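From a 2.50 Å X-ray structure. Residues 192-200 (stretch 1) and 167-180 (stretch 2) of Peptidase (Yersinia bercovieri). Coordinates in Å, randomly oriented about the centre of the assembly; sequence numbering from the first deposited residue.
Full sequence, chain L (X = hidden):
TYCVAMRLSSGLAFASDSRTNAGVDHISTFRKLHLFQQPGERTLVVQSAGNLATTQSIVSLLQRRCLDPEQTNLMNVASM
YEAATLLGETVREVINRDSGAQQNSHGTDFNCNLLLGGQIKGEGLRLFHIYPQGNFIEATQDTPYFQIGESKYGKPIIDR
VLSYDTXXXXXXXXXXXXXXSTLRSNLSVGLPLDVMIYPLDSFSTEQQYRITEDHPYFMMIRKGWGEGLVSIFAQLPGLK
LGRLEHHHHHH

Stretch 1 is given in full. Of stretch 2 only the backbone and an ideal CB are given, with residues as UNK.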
# COMPACT_ATOMS: atom_id res chain seq x y z
N PRO L 192 38.31 -17.05 30.35
CA PRO L 192 38.35 -18.51 30.28
C PRO L 192 37.66 -19.05 29.03
O PRO L 192 36.82 -18.38 28.41
CB PRO L 192 37.57 -18.94 31.52
CG PRO L 192 36.64 -17.80 31.78
CD PRO L 192 37.44 -16.58 31.45
N LEU L 193 37.94 -20.31 28.72
CA LEU L 193 37.33 -20.99 27.59
C LEU L 193 36.27 -21.95 28.10
O LEU L 193 36.30 -22.38 29.25
CB LEU L 193 38.38 -21.76 26.79
CG LEU L 193 39.56 -21.05 26.15
CD1 LEU L 193 40.37 -22.06 25.33
CD2 LEU L 193 39.15 -19.83 25.30
N ASP L 194 35.31 -22.27 27.25
CA ASP L 194 34.39 -23.36 27.54
C ASP L 194 34.45 -24.30 26.36
O ASP L 194 34.28 -23.88 25.21
CB ASP L 194 32.97 -22.84 27.80
CG ASP L 194 32.87 -22.07 29.12
OD1 ASP L 194 33.22 -22.61 30.21
OD2 ASP L 194 32.46 -20.89 29.07
N VAL L 195 34.81 -25.55 26.64
CA VAL L 195 34.99 -26.56 25.61
C VAL L 195 34.22 -27.85 25.92
O VAL L 195 33.81 -28.10 27.05
CB VAL L 195 36.49 -26.91 25.44
CG1 VAL L 195 37.33 -25.65 25.19
CG2 VAL L 195 37.01 -27.65 26.66
N MET L 196 34.01 -28.66 24.89
CA MET L 196 33.37 -29.95 25.07
C MET L 196 33.66 -30.93 23.95
O MET L 196 33.72 -30.55 22.78
CB MET L 196 31.86 -29.79 25.21
CG MET L 196 31.16 -31.11 25.21
SD MET L 196 29.43 -30.95 25.56
CE MET L 196 28.83 -32.53 24.96
N ILE L 197 33.86 -32.19 24.30
CA ILE L 197 33.92 -33.26 23.32
C ILE L 197 32.67 -34.12 23.45
O ILE L 197 32.35 -34.59 24.54
CB ILE L 197 35.14 -34.14 23.52
CG1 ILE L 197 36.42 -33.33 23.35
CG2 ILE L 197 35.06 -35.33 22.58
CD1 ILE L 197 37.69 -34.14 23.60
N TYR L 198 31.94 -34.29 22.35
CA TYR L 198 30.79 -35.18 22.32
C TYR L 198 31.03 -36.37 21.40
O TYR L 198 31.00 -36.23 20.17
CB TYR L 198 29.52 -34.46 21.85
CG TYR L 198 28.36 -35.43 21.75
CD1 TYR L 198 27.60 -35.77 22.87
CD2 TYR L 198 28.06 -36.06 20.54
CE1 TYR L 198 26.56 -36.67 22.78
CE2 TYR L 198 27.03 -36.96 20.44
CZ TYR L 198 26.28 -37.26 21.56
OH TYR L 198 25.25 -38.16 21.44
N PRO L 199 31.28 -37.54 21.98
CA PRO L 199 31.44 -38.76 21.17
C PRO L 199 30.11 -39.29 20.60
O PRO L 199 29.06 -39.22 21.25
CB PRO L 199 32.08 -39.75 22.15
CG PRO L 199 31.77 -39.23 23.51
CD PRO L 199 31.61 -37.75 23.41
N LEU L 200 30.17 -39.79 19.36
CA LEU L 200 29.02 -40.35 18.68
C LEU L 200 28.27 -41.38 19.53
O LEU L 200 28.88 -42.23 20.17
CB LEU L 200 29.45 -40.98 17.34
CG LEU L 200 28.40 -41.77 16.55
CD1 LEU L 200 27.25 -40.88 16.11
CD2 LEU L 200 29.04 -42.48 15.34
N UNK L 167 40.35 -37.65 14.14
CA UNK L 167 39.86 -38.18 15.42
C UNK L 167 39.54 -37.05 16.41
O UNK L 167 40.13 -35.97 16.30
CB UNK L 167 40.90 -39.13 16.03
N UNK L 168 38.60 -37.28 17.33
CA UNK L 168 38.14 -36.24 18.26
C UNK L 168 39.24 -35.52 19.05
O UNK L 168 39.18 -34.30 19.18
CB UNK L 168 37.16 -36.87 19.25
N UNK L 169 40.21 -36.25 19.59
CA UNK L 169 41.22 -35.58 20.41
C UNK L 169 42.05 -34.60 19.59
O UNK L 169 42.39 -33.52 20.07
CB UNK L 169 42.14 -36.61 21.07
N UNK L 170 42.32 -34.96 18.34
CA UNK L 170 43.06 -34.07 17.47
C UNK L 170 42.20 -32.87 17.07
O UNK L 170 42.73 -31.78 16.85
CB UNK L 170 43.54 -34.82 16.23
N UNK L 171 40.89 -33.07 16.95
CA UNK L 171 39.99 -31.96 16.65
C UNK L 171 39.95 -30.95 17.79
O UNK L 171 40.00 -29.74 17.58
CB UNK L 171 38.58 -32.48 16.37
N UNK L 172 39.88 -31.44 19.01
CA UNK L 172 39.89 -30.54 20.14
C UNK L 172 41.24 -29.83 20.22
O UNK L 172 41.28 -28.63 20.47
CB UNK L 172 39.59 -31.30 21.44
N UNK L 173 42.32 -30.56 19.95
CA UNK L 173 43.66 -29.94 19.90
C UNK L 173 43.73 -28.82 18.87
O UNK L 173 44.24 -27.74 19.15
CB UNK L 173 44.72 -30.99 19.58
N UNK L 174 43.16 -29.08 17.70
CA UNK L 174 43.11 -28.09 16.65
C UNK L 174 42.32 -26.85 17.11
O UNK L 174 42.78 -25.72 16.92
CB UNK L 174 42.49 -28.69 15.39
N UNK L 175 41.17 -27.05 17.75
CA UNK L 175 40.38 -25.95 18.29
C UNK L 175 41.17 -25.11 19.30
O UNK L 175 41.10 -23.88 19.27
CB UNK L 175 39.11 -26.50 18.95
N UNK L 176 41.93 -25.77 20.19
CA UNK L 176 42.71 -25.07 21.22
C UNK L 176 43.82 -24.18 20.62
O UNK L 176 44.07 -23.07 21.12
CB UNK L 176 43.33 -26.09 22.18
N UNK L 177 44.49 -24.67 19.58
CA UNK L 177 45.50 -23.87 18.89
C UNK L 177 44.84 -22.70 18.16
O UNK L 177 45.36 -21.57 18.18
CB UNK L 177 46.29 -24.73 17.91
N UNK L 178 43.69 -22.96 17.54
CA UNK L 178 42.88 -21.93 16.87
C UNK L 178 42.58 -20.81 17.87
O UNK L 178 42.69 -19.63 17.54
CB UNK L 178 41.58 -22.52 16.31
N UNK L 179 42.22 -21.19 19.09
CA UNK L 179 42.03 -20.25 20.19
C UNK L 179 43.30 -19.51 20.55
O UNK L 179 43.27 -18.30 20.82
CB UNK L 179 41.50 -20.99 21.42
N UNK L 180 44.41 -20.26 20.61
CA UNK L 180 45.71 -19.71 20.96
C UNK L 180 46.09 -18.58 20.02
O UNK L 180 46.42 -17.47 20.46
CB UNK L 180 46.78 -20.80 20.93

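Strand 193-199 and helix 168-180 run nearly antiparallel, at 161° with their axes 9.5 Å apart at closest approach, so the early turns of the helix face the end of the strand and the turn around position 179 faces Leu193. The strand turns Leu193, Val195 and Ile197 toward the helix, an apolar surface on which no hydrogen bond crosses between the stretches.

Position 167 precedes the helix, with phi/psi of -62/152°, and its ideal CB has nothing of the strand nearby. A capping serine, threonine or aspartate would fit, and the phi also permits proline. The residue is Pro167, at the N-cap, whose O accepts the first helical hydrogen bond, from N of position 171 at 3.1 Å.

At position 168 CA-to-CB points toward the strand, and the ideal CB lies 4.2 Å from Ile197 CG2, with Pro199 close beyond. A branched or flexible apolar chain would suit, such as leucine, isoleucine or methionine. It is Leu168; its CD2 lies 3.7 Å from Ile197 CG2 and 4.2 Å from Pro199 CB, bridging the two. Its chi1 of -92° falls between wells.

Position 169 points away from the strand, in the first turn of the helix, where aspartate, glutamate or serine are common. Asp169 nevertheless bends back, bringing OD1 to 4.0 Å from Ile197 CD1, a contact without polar pairing.

Positions 170 and 171 are out of reach of the strand, which therefore sets little constraint, so any helix-compatible residue, polar or apolar, would suit. They are Gln170 and Ala171.

Position 172 points toward the strand, its ideal CB 4.0 Å from Ile197 CD1. Val195 lies two residues back toward the start of the strand, so a long, unbranched apolar chain could reach both, although leucine would also be plausible. Met172 takes this role: with chi angles t, p, p, its CE comes within 3.8 Å of Ile197 CG1 and 3.9 Å of Val195 CB. Met172 CE also packs against the backbone between them, 3.4 Å from Met196 O.

Positions 173, 174 and 175 meet nothing of the strand, and many helix-compatible residues would do. Gln173, Cys174 and Ala175 occupy them; Gln173 NE2 is hydrogen-bonded elsewhere in the structure.

At position 176 CA-to-CB points sideways, so a small residue would leave the strand untouched, whereas leucine or methionine could lean in toward Leu193 and Val195. Leu176, with chi angles m and t, does so: its CD2 lies 4.2 Å from Leu193 CD1 and 4.4 Å from Val195 CG1.

Positions 177 and 178 are again out of reach, and polar or apolar residues would suit equally. Ile177 and Ser178 fill them, the serine OG being hydrogen-bonded elsewhere in the structure.

Position 179 points toward the strand, with its ideal CB 4.2 Å from Leu193 CD1. Leucine, isoleucine or methionine would each offer apolar contact. Met179 places SD 3.7 Å from Leu193 CD2, closing this end of the interface.

Position 180 points away, leaving the choice open to polar residues. Asp180 has both carboxylate oxygens hydrogen-bonded elsewhere in the structure.

Stretch 2 167-180: PLDQAMQCALISMD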
# COMPACT_ATOMS: atom_id res chain seq x y z
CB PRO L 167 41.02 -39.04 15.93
CG PRO L 167 42.19 -38.69 15.08
CD PRO L 167 41.65 -38.23 13.77
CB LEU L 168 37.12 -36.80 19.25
CG LEU L 168 35.64 -36.68 18.87
CD1 LEU L 168 35.42 -36.94 17.40
CD2 LEU L 168 34.79 -37.62 19.72
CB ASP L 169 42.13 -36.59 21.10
CG ASP L 169 41.46 -37.22 22.30
OD1 ASP L 169 40.27 -36.95 22.52
OD2 ASP L 169 42.15 -37.98 23.02
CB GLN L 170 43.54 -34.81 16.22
CG GLN L 170 44.59 -35.87 16.46
CD GLN L 170 45.18 -36.35 15.15
OE1 GLN L 170 44.67 -36.03 14.07
NE2 GLN L 170 46.28 -37.09 15.23
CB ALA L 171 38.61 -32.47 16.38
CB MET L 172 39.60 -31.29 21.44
CG MET L 172 39.65 -30.38 22.66
SD MET L 172 38.57 -28.92 22.52
CE MET L 172 36.96 -29.68 22.67
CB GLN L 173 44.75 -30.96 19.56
CG GLN L 173 45.15 -31.85 20.71
CD GLN L 173 46.19 -32.88 20.31
OE1 GLN L 173 46.16 -33.42 19.21
NE2 GLN L 173 47.13 -33.14 21.21
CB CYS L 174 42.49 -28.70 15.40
SG CYS L 174 42.23 -27.57 14.05
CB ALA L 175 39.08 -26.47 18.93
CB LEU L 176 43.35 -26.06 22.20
CG LEU L 176 42.35 -26.81 23.06
CD1 LEU L 176 43.02 -27.84 23.95
CD2 LEU L 176 41.53 -25.83 23.89
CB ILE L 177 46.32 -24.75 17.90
CG1 ILE L 177 47.08 -25.83 18.68
CG2 ILE L 177 47.29 -23.89 17.08
CD1 ILE L 177 47.64 -26.92 17.79
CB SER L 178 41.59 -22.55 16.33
OG SER L 178 40.81 -21.64 15.57
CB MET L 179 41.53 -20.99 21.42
CG MET L 179 40.08 -21.32 21.40
SD MET L 179 39.11 -19.83 21.62
CE MET L 179 37.51 -20.53 21.22
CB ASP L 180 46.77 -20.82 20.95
CG ASP L 180 48.21 -20.28 21.06
OD1 ASP L 180 48.50 -19.48 21.98
OD2 ASP L 180 49.07 -20.70 20.25
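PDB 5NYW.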